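Local atomic coordinates of alkaline phosphatase (Antarctic bacterium, PDB entry 2W5V), a protein that probably hydrolyses phosphate monoesters as a zinc- and magnesium-dependent alkaline phosphatase from a cold-living bacterium. Residues Y269-S272 / E273-F277. The protein carries 1 engineered substitution. Sequence-based numbering, arbitrary orientation.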
ATOM      1  N   TYR B 269      -0.149   9.571  19.487  1.00 22.72           N
ATOM      2  CA  TYR B 269       1.306   9.644  19.366  1.00 22.12           C
ATOM      3  C   TYR B 269       1.698   9.319  17.925  1.00 24.09           C
ATOM      4  O   TYR B 269       2.395  10.097  17.260  1.00 20.96           O
ATOM      5  CB  TYR B 269       1.931   8.650  20.348  1.00 21.98           C
ATOM      6  CG  TYR B 269       3.445   8.653  20.465  1.00 26.27           C
ATOM      7  CD1 TYR B 269       4.221   9.682  19.937  1.00 24.41           C
ATOM      8  CD2 TYR B 269       4.094   7.628  21.150  1.00 22.45           C
ATOM      9  CE1 TYR B 269       5.613   9.671  20.070  1.00 22.79           C
ATOM     10  CE2 TYR B 269       5.478   7.612  21.287  1.00 26.75           C
ATOM     11  CZ  TYR B 269       6.228   8.635  20.747  1.00 22.86           C
ATOM     12  OH  TYR B 269       7.600   8.607  20.890  1.00 22.42           O
ATOM     13  N   LEU B 270       1.228   8.170  17.442  1.00 21.64           N
ATOM     14  CA  LEU B 270       1.511   7.727  16.081  1.00 22.80           C
ATOM     15  C   LEU B 270       1.087   8.788  15.071  1.00 25.60           C
ATOM     16  O   LEU B 270       1.862   9.179  14.194  1.00 20.18           O
ATOM     17  CB  LEU B 270       0.774   6.418  15.797  1.00 20.20           C
ATOM     18  CG  LEU B 270       1.096   5.674  14.504  1.00 28.83           C
ATOM     19  CD1 LEU B 270       0.760   4.197  14.676  1.00 25.16           C
ATOM     20  CD2 LEU B 270       0.342   6.280  13.311  1.00 25.54           C
ATOM     21  N   ILE B 271      -0.148   9.260  15.210  1.00 20.22           N
ATOM     22  CA  ILE B 271      -0.710  10.214  14.264  1.00 21.30           C
ATOM     23  C   ILE B 271       0.048  11.544  14.228  1.00 19.59           C
ATOM     24  O   ILE B 271       0.348  12.070  13.151  1.00 20.60           O
ATOM     25  CB  ILE B 271      -2.204  10.456  14.544  1.00 27.84           C
ATOM     26  CG1 ILE B 271      -3.007   9.217  14.147  1.00 22.32           C
ATOM     27  CG2 ILE B 271      -2.701  11.661  13.769  1.00 24.01           C
ATOM     28  CD1 ILE B 271      -4.455   9.265  14.580  1.00 25.68           C
ATOM     29  N   SER B 272       0.367  12.090  15.396  1.00 18.22           N
ATOM     30  CA  SER B 272       1.078  13.364  15.436  1.00 21.26           C
ATOM     31  C   SER B 272       2.478  13.219  14.838  1.00 21.88           C
ATOM     32  O   SER B 272       2.984  14.141  14.190  1.00 20.88           O
ATOM     33  CB  SER B 272       1.137  13.943  16.859  1.00 24.25           C
ATOM     34  OG  SER B 272       1.735  13.042  17.771  1.00 31.38           O
ATOM     35  N   GLU B 273       3.103  12.062  15.043  1.00 20.45           N
ATOM     36  CA  GLU B 273       4.454  11.866  14.521  1.00 21.65           C
ATOM     37  C   GLU B 273       4.448  11.739  12.993  1.00 23.67           C
ATOM     38  O   GLU B 273       5.314  12.292  12.315  1.00 18.00           O
ATOM     39  CB  GLU B 273       5.138  10.659  15.171  1.00 20.94           C
ATOM     40  CG  GLU B 273       5.373  10.784  16.692  1.00 18.52           C
ATOM     41  CD  GLU B 273       6.289  11.947  17.081  1.00 26.39           C
ATOM     42  OE1 GLU B 273       7.294  12.186  16.382  1.00 24.25           O
ATOM     43  OE2 GLU B 273       6.014  12.618  18.101  1.00 22.45           O
ATOM     44  N   ILE B 274       3.479  11.023  12.439  1.00 18.28           N
ATOM     45  CA  ILE B 274       3.473  10.867  10.987  1.00 19.30           C
ATOM     46  C   ILE B 274       2.979  12.140  10.299  1.00 17.48           C
ATOM     47  O   ILE B 274       3.387  12.438   9.181  1.00 18.67           O
ATOM     48  CB  ILE B 274       2.714   9.616  10.500  1.00 19.95           C
ATOM     49  CG1 ILE B 274       3.024   9.372   9.017  1.00 27.05           C
ATOM     50  CG2 ILE B 274       1.229   9.762  10.730  1.00 22.27           C
ATOM     51  CD1 ILE B 274       2.513   8.054   8.483  1.00 28.12           C
ATOM     52  N   ASN B 275       2.115  12.896  10.971  1.00 17.60           N
ATOM     53  CA  ASN B 275       1.735  14.211  10.465  1.00 17.58           C
ATOM     54  C   ASN B 275       2.958  15.125  10.324  1.00 22.04           C
ATOM     55  O   ASN B 275       3.081  15.863   9.344  1.00 19.44           O
ATOM     56  CB  ASN B 275       0.675  14.866  11.358  1.00 18.44           C
ATOM     57  CG  ASN B 275      -0.736  14.371  11.052  1.00 24.56           C
ATOM     58  OD1 ASN B 275      -0.952  13.616  10.102  1.00 21.07           O
ATOM     59  ND2 ASN B 275      -1.701  14.801  11.856  1.00 26.24           N
ATOM     60  N   ASP B 276       3.850  15.073  11.313  1.00 17.33           N
ATOM     61  CA  ASP B 276       5.104  15.829  11.272  1.00 18.97           C
ATOM     62  C   ASP B 276       5.985  15.353  10.111  1.00 23.07           C
ATOM     63  O   ASP B 276       6.569  16.163   9.384  1.00 17.97           O
ATOM     64  CB  ASP B 276       5.857  15.686  12.602  1.00 21.83           C
ATOM     65  CG  ASP B 276       7.204  16.381  12.589  1.00 30.04           C
ATOM     66  OD1 ASP B 276       7.235  17.614  12.389  1.00 29.46           O
ATOM     67  OD2 ASP B 276       8.235  15.692  12.777  1.00 24.65           O
ATOM     68  N   PHE B 277       6.072  14.036   9.939  1.00 21.03           N
ATOM     69  CA  PHE B 277       6.829  13.446   8.837  1.00 18.31           C
ATOM     70  C   PHE B 277       6.312  13.941   7.481  1.00 22.17           C
ATOM     71  O   PHE B 277       7.095  14.299   6.600  1.00 18.98           O
ATOM     72  CB  PHE B 277       6.769  11.915   8.904  1.00 14.69           C
ATOM     73  CG  PHE B 277       7.553  11.230   7.817  1.00 16.09           C
ATOM     74  CD1 PHE B 277       8.945  11.149   7.890  1.00 16.21           C
ATOM     75  CD2 PHE B 277       6.904  10.661   6.728  1.00 16.64           C
ATOM     76  CE1 PHE B 277       9.678  10.515   6.882  1.00 17.93           C
ATOM     77  CE2 PHE B 277       7.622  10.021   5.715  1.00 16.44           C
ATOM     78  CZ  PHE B 277       9.020   9.950   5.795  1.00 18.13           C
TER
HETATM   79  O   HOH W   1       3.778  13.025  19.626  1.00 21.84           O
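Y269 and E273, one turn apart on the helix 267-291, make the main side-chain contact here. The methylene CG of E273 packs 3.6 Å from CE1 of the tyrosine, and its OE2 comes in the ring plane at the edge, 3.6 Å from the same CE1. Ring and carboxylate stand almost perpendicular, 83° apart. Glutamate suits the place because its chain, bent at chi2 (-62°), gives the ring an aliphatic flank while the acid reaches polar partners. A water donates to E273 OE2 (2.7 Å) and to S272 OG (2.8 Å), bridging the two side chains; S272 OG also bonds to S268 O. Regular i to i+4 bonds, such as I274 N to L270 O at 3.0 Å, hold the turn. On another side, N275 lies alongside I271, its ND2 3.8 Å from I271 CG2, and donates to F56 O. Outward, R227 forms salt bridges with E273 and D276, and M223 N bonds to E273 OE2. Replacing E273 by alanine is likely to strip the flank from the Y269 ring and to leave M223 N and the bridging water each without this acceptor, with R227 keeping D276. Y269 OH is hydrogen-bonded to Q257 OE1. L270, I271 and I274 pack their aliphatic side chains against Q49 and S52 of helix 47-52, while I274 and F277 meet I258 of helix 258-263 and F277 reaches strand 36-42 of the central sheet.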